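Long-range contacts in glycerol Dehydrogenase (Unidentified, PDB 5XN8), which catalyses the NAD-dependent oxidation of glycerol to dihydroxyacetone, very probably with the help of a metal ion held in its active site: residues His60-Phe64 against Arg75-Ile79; Phe21-Lys26 against Leu52-Ile57. All coordinates share one frame. Numbering follows the deposited sequence.

Interaction 1: His60-Phe64 against Arg75-Ile79; sequences HAERF and RLIAI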
loop_
_atom_site.group_PDB
_atom_site.type_symbol
_atom_site.label_atom_id
_atom_site.label_comp_id
_atom_site.label_asym_id
_atom_site.label_seq_id
_atom_site.Cartn_x
_atom_site.Cartn_y
_atom_site.Cartn_z
ATOM N N HIS A 60 16.089 56.760 -19.046
ATOM C CA HIS A 60 15.500 57.886 -18.342
ATOM C C HIS A 60 14.508 57.349 -17.299
ATOM O O HIS A 60 13.537 56.673 -17.648
ATOM C CB HIS A 60 14.858 58.875 -19.310
ATOM C CG HIS A 60 13.965 59.866 -18.636
ATOM N ND1 HIS A 60 14.437 60.821 -17.764
ATOM C CD2 HIS A 60 12.624 60.031 -18.674
ATOM C CE1 HIS A 60 13.432 61.530 -17.290
ATOM N NE2 HIS A 60 12.317 61.070 -17.827
ATOM N N ALA A 61 14.791 57.636 -16.028
ATOM C CA ALA A 61 13.926 57.264 -14.914
ATOM C C ALA A 61 12.904 58.359 -14.688
ATOM O O ALA A 61 13.236 59.545 -14.771
ATOM C CB ALA A 61 14.750 57.060 -13.653
ATOM N N GLU A 62 11.662 57.969 -14.404
ATOM C CA GLU A 62 10.590 58.933 -14.134
ATOM C C GLU A 62 9.688 58.458 -12.990
ATOM O O GLU A 62 9.495 57.261 -12.796
ATOM C CB GLU A 62 9.780 59.183 -15.416
ATOM C CG GLU A 62 8.838 60.381 -15.379
ATOM C CD GLU A 62 9.548 61.715 -15.191
ATOM O OE1 GLU A 62 10.300 62.134 -16.098
ATOM O OE2 GLU A 62 9.340 62.347 -14.137
ATOM N N ARG A 63 9.150 59.416 -12.247
ATOM C CA ARG A 63 8.355 59.150 -11.054
ATOM C C ARG A 63 6.932 58.732 -11.422
ATOM O O ARG A 63 6.325 59.299 -12.327
ATOM C CB ARG A 63 8.315 60.411 -10.169
ATOM C CG ARG A 63 7.684 60.201 -8.810
ATOM C CD ARG A 63 7.690 61.478 -7.968
ATOM N NE ARG A 63 6.381 61.748 -7.390
ATOM C CZ ARG A 63 5.357 62.298 -8.042
ATOM N NH1 ARG A 63 5.454 62.660 -9.322
ATOM N NH2 ARG A 63 4.207 62.498 -7.396
ATOM N N PHE A 64 6.412 57.745 -10.692
ATOM C CA PHE A 64 5.046 57.230 -10.862
ATOM C C PHE A 64 4.189 57.737 -9.691
ATOM O O PHE A 64 4.604 57.641 -8.535
ATOM C CB PHE A 64 5.094 55.690 -10.930
ATOM C CG PHE A 64 3.755 55.022 -10.819
ATOM C CD1 PHE A 64 2.766 55.246 -11.765
ATOM C CD2 PHE A 64 3.485 54.148 -9.768
ATOM C CE1 PHE A 64 1.532 54.626 -11.661
ATOM C CE2 PHE A 64 2.251 53.520 -9.660
ATOM C CZ PHE A 64 1.273 53.762 -10.606
ATOM N N ARG A 75 0.101 60.727 -19.261
ATOM C CA ARG A 75 1.122 61.658 -18.764
ATOM C C ARG A 75 2.532 61.096 -18.970
ATOM O O ARG A 75 3.424 61.807 -19.424
ATOM C CB ARG A 75 0.889 61.983 -17.277
ATOM C CG ARG A 75 1.717 63.149 -16.731
ATOM C CD ARG A 75 1.574 63.291 -15.217
ATOM N NE ARG A 75 2.169 62.162 -14.491
ATOM C CZ ARG A 75 3.473 61.978 -14.254
ATOM N NH1 ARG A 75 4.387 62.863 -14.660
ATOM N NH2 ARG A 75 3.874 60.899 -13.579
ATOM N N LEU A 76 2.716 59.819 -18.637
ATOM C CA LEU A 76 4.022 59.147 -18.752
ATOM C C LEU A 76 4.402 58.842 -20.203
ATOM O O LEU A 76 5.581 58.930 -20.562
ATOM C CB LEU A 76 4.047 57.857 -17.927
ATOM C CG LEU A 76 4.123 58.005 -16.402
ATOM C CD1 LEU A 76 3.827 56.677 -15.729
ATOM C CD2 LEU A 76 5.460 58.577 -15.945
ATOM N N ILE A 77 3.415 58.474 -21.021
ATOM C CA ILE A 77 3.625 58.314 -22.466
ATOM C C ILE A 77 4.194 59.586 -23.089
ATOM O O ILE A 77 5.163 59.517 -23.846
ATOM C CB ILE A 77 2.324 57.874 -23.191
ATOM C CG1 ILE A 77 2.056 56.390 -22.897
ATOM C CG2 ILE A 77 2.427 58.070 -24.704
ATOM C CD1 ILE A 77 0.646 55.931 -23.200
ATOM N N ALA A 78 3.597 60.735 -22.759
ATOM C CA ALA A 78 4.057 62.035 -23.258
ATOM C C ALA A 78 5.526 62.299 -22.933
ATOM O O ALA A 78 6.252 62.818 -23.775
ATOM C CB ALA A 78 3.185 63.160 -22.711
ATOM N N ILE A 79 5.961 61.928 -21.731
ATOM C CA ILE A 79 7.371 62.073 -21.331
ATOM C C ILE A 79 8.240 61.040 -22.054
ATOM O O ILE A 79 9.360 61.346 -22.458
ATOM C CB ILE A 79 7.588 61.945 -19.796
ATOM C CG1 ILE A 79 6.738 62.959 -19.018
ATOM C CG2 ILE A 79 9.059 62.170 -19.452
ATOM C CD1 ILE A 79 6.669 62.705 -17.521
#
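This contact belongs to the Rossmann-like nucleotide-binding domain of an iron-containing alcohol dehydrogenase: edge strand 58-63 of the parallel sheet is covered by helix 70-83, which follows it in the chain. The axes of 60-63 and 75-79 run nearly antiparallel, at 156°, and approach to 10.3 Å, a separation that side chains have to fill. His60 begins this. Its CB points toward the helix, and NE2 lies 3.8 Å from CG2 of Ile79 while donating a hydrogen bond to OE1 of Glu62 at 2.9 Å; His83, one helical turn beyond Ile79, stacks on the His60 ring. Ala61 faces the other side of the sheet, against Met41 and Leu49 of helix 38-54, where a small side chain suffices. With the strand's alternation Glu62 returns to the helix side, its CA 8.0 Å from that of Leu76. A folded side chain, chi1 t and chi2 p, brings OE1 back to His60 and lays CG 3.9 Å from CD2 of Leu76; OE1, held by His60, also meets CG2 of Ile79 at 3.6 Å. Arg63 offers its carbonyl O, which also lies 3.8 Å from CD2 of Leu76, while its NE makes a salt bridge with Asp38. Phe64 directs its CB away from the helix, yet its buried ring reaches Leu76, CD1 to CD1 at 4.3 Å, and continues onto Thr96 and Thr99 of helix 94-107. Arg75, long enough to span the gap while salt-bridged to Glu72, supplies the polar tie: its NH2 donates to the carbonyl O of Arg63 at 3.2 Å, with that oxygen near the guanidinium plane.

Interaction 2: Phe21-Lys26 against Leu52-Ile57; sequences FGAYAK and LHSHDI
Build 21-26 as a short helical turn, with Gly22 to Ala25 helical, Ala25 N bonded to Phe21 O at 3.1 Å. Lys26 N bonds likewise to Gly22 O at 2.9 Å. Let 52-57 be the last turn of a helix, unwinding through His55 into Asp56, whose positive phi and psi (57/61) turn the chain into the extended Ile57. Bring the backbones closest at Gly22 and Leu52, CA to CA 5.1 Å; Lys26 and Ile57 follow at 6.7 Å. The hollow is Gly22: a CB there would strike His55 ND1, and its absence lets the imidazole, chi1 m, lie flat on the turn. Gly22 CA sits over the face of the His55 ring, 4.0 Å from its centroid in a CH-pi contact and 3.6 Å from His55 ND1, which is hydrogen-bonded to the carbonyl of Gly51. Leu52 (m, t) seats CD2 in the notch formed by Phe21 CZ (3.7 Å), Ala25 CB (4.2 Å) and Gly22 CA (4.3 Å). Ile57, chi1 m, extends CD1 to 3.9 Å from Gly22 O and 3.7 Å from Lys26 N; small Ala25 admits both branched side chains. Lys26 runs past the His55 ring edge, NZ making a weak hydrogen bond to His55 O at 3.4 Å. Phe21 also packs on strands 10-14, 149-153 and 111-115. Short helix 22-25, between strands 10-14 and 31-36, thus meets the C-terminal end of helix 38-54, between strands 31-36 and 58-63: two connections of the Rossmann-like alpha/beta domain.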
loop_
_atom_site.group_PDB
_atom_site.type_symbol
_atom_site.label_atom_id
_atom_site.label_comp_id
_atom_site.label_asym_id
_atom_site.label_seq_id
_atom_site.Cartn_x
_atom_site.Cartn_y
_atom_site.Cartn_z
ATOM N N PHE A 21 19.741 41.372 -15.051
ATOM C CA PHE A 21 18.823 41.166 -16.186
ATOM C C PHE A 21 19.192 41.981 -17.428
ATOM O O PHE A 21 18.576 41.796 -18.479
ATOM C CB PHE A 21 17.373 41.436 -15.752
ATOM C CG PHE A 21 16.949 42.890 -15.827
ATOM C CD1 PHE A 21 17.278 43.801 -14.819
ATOM C CD2 PHE A 21 16.186 43.334 -16.894
ATOM C CE1 PHE A 21 16.872 45.123 -14.898
ATOM C CE2 PHE A 21 15.785 44.665 -16.986
ATOM C CZ PHE A 21 16.121 45.559 -15.983
ATOM N N GLY A 22 20.185 42.866 -17.313
ATOM C CA GLY A 22 20.607 43.716 -18.420
ATOM C C GLY A 22 21.084 42.975 -19.656
ATOM O O GLY A 22 20.877 43.443 -20.778
ATOM N N ALA A 23 21.725 41.826 -19.453
ATOM C CA ALA A 23 22.202 40.981 -20.554
ATOM C C ALA A 23 21.074 40.624 -21.517
ATOM O O ALA A 23 21.221 40.750 -22.733
ATOM C CB ALA A 23 22.844 39.710 -20.005
ATOM N N TYR A 24 19.938 40.217 -20.961
ATOM C CA TYR A 24 18.782 39.820 -21.760
ATOM C C TYR A 24 17.999 41.034 -22.263
ATOM O O TYR A 24 17.461 41.007 -23.371
ATOM C CB TYR A 24 17.858 38.898 -20.962
ATOM C CG TYR A 24 18.529 37.641 -20.426
ATOM C CD1 TYR A 24 19.183 37.655 -19.203
ATOM C CD2 TYR A 24 18.473 36.426 -21.125
ATOM C CE1 TYR A 24 19.775 36.507 -18.681
ATOM C CE2 TYR A 24 19.064 35.278 -20.626
ATOM C CZ TYR A 24 19.719 35.317 -19.401
ATOM O OH TYR A 24 20.308 34.183 -18.883
ATOM N N ALA A 25 17.939 42.088 -21.449
ATOM C CA ALA A 25 17.230 43.323 -21.803
ATOM C C ALA A 25 17.865 44.046 -22.983
ATOM O O ALA A 25 17.158 44.568 -23.844
ATOM C CB ALA A 25 17.158 44.251 -20.595
ATOM N N LYS A 26 19.197 44.059 -23.024
ATOM C CA LYS A 26 19.965 44.622 -24.145
ATOM C C LYS A 26 19.470 44.185 -25.535
ATOM O O LYS A 26 19.453 44.998 -26.466
ATOM C CB LYS A 26 21.448 44.273 -23.976
ATOM C CG LYS A 26 22.375 44.784 -25.078
ATOM C CD LYS A 26 23.868 44.675 -24.766
ATOM C CE LYS A 26 24.257 43.781 -23.578
ATOM N NZ LYS A 26 25.630 44.109 -23.111
ATOM N N LEU A 52 21.732 48.422 -15.754
ATOM C CA LEU A 52 21.386 48.632 -17.165
ATOM C C LEU A 52 22.442 49.473 -17.883
ATOM O O LEU A 52 22.773 49.190 -19.036
ATOM C CB LEU A 52 20.009 49.284 -17.305
ATOM C CG LEU A 52 18.802 48.391 -16.995
ATOM C CD1 LEU A 52 17.566 49.212 -16.647
ATOM C CD2 LEU A 52 18.506 47.456 -18.157
ATOM N N HIS A 53 22.962 50.493 -17.201
ATOM C CA HIS A 53 24.075 51.303 -17.719
ATOM C C HIS A 53 25.327 50.453 -17.973
ATOM O O HIS A 53 25.998 50.637 -18.991
ATOM C CB HIS A 53 24.411 52.472 -16.772
ATOM C CG HIS A 53 23.467 53.635 -16.862
ATOM N ND1 HIS A 53 23.092 54.209 -18.059
ATOM C CD2 HIS A 53 22.856 54.359 -15.893
ATOM C CE1 HIS A 53 22.271 55.218 -17.824
ATOM N NE2 HIS A 53 22.112 55.330 -16.517
ATOM N N SER A 54 25.626 49.516 -17.071
ATOM C CA SER A 54 26.809 48.654 -17.209
ATOM C C SER A 54 26.762 47.719 -18.427
ATOM O O SER A 54 27.815 47.292 -18.906
ATOM C CB SER A 54 27.068 47.853 -15.927
ATOM O OG SER A 54 26.106 46.829 -15.746
ATOM N N HIS A 55 25.561 47.404 -18.923
ATOM C CA HIS A 55 25.410 46.719 -20.221
ATOM C C HIS A 55 25.157 47.681 -21.402
ATOM O O HIS A 55 24.638 47.260 -22.436
ATOM C CB HIS A 55 24.297 45.655 -20.174
ATOM C CG HIS A 55 24.516 44.576 -19.158
ATOM N ND1 HIS A 55 24.028 44.676 -17.875
ATOM C CD2 HIS A 55 25.123 43.366 -19.237
ATOM C CE1 HIS A 55 24.336 43.580 -17.200
ATOM N NE2 HIS A 55 25.004 42.772 -18.003
ATOM N N ASP A 56 25.534 48.953 -21.259
ATOM C CA ASP A 56 25.417 49.957 -22.330
ATOM C C ASP A 56 23.977 50.110 -22.847
ATOM O O ASP A 56 23.683 49.856 -24.015
ATOM C CB ASP A 56 26.398 49.630 -23.469
ATOM C CG ASP A 56 26.686 50.827 -24.366
ATOM O OD1 ASP A 56 27.107 51.883 -23.847
ATOM O OD2 ASP A 56 26.474 50.707 -25.595
ATOM N N ILE A 57 23.093 50.512 -21.942
ATOM C CA ILE A 57 21.689 50.776 -22.262
ATOM C C ILE A 57 21.364 52.172 -21.739
ATOM O O ILE A 57 21.593 52.464 -20.571
ATOM C CB ILE A 57 20.748 49.719 -21.622
ATOM C CG1 ILE A 57 21.205 48.300 -21.986
ATOM C CG2 ILE A 57 19.298 49.928 -22.058
ATOM C CD1 ILE A 57 20.290 47.203 -21.500
#

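Overall arrangement
Interactions 1 and 2 lie in series along the chain, their centres 20 Å apart: the second closes at Ile57, and strand 58-63, which follows helix 38-54, carries the chain into the first. They do not otherwise touch. Interaction 2 packs helix 22-25 against the C-terminal end of helix 38-54 just before the edge strand, while interaction 1 covers that strand with the next helix. Their distances to the probable NAD(+) site differ. The side chain of Phe64 is about 4 Å from that of Lys95 and about 5 Å from that of Asp37, both probable NAD(+)-binding residues, and about 12 Å from a bound glycerol; the side chain of Phe21 is about 11 Å from that of Thr116, another probable NAD(+) ligand.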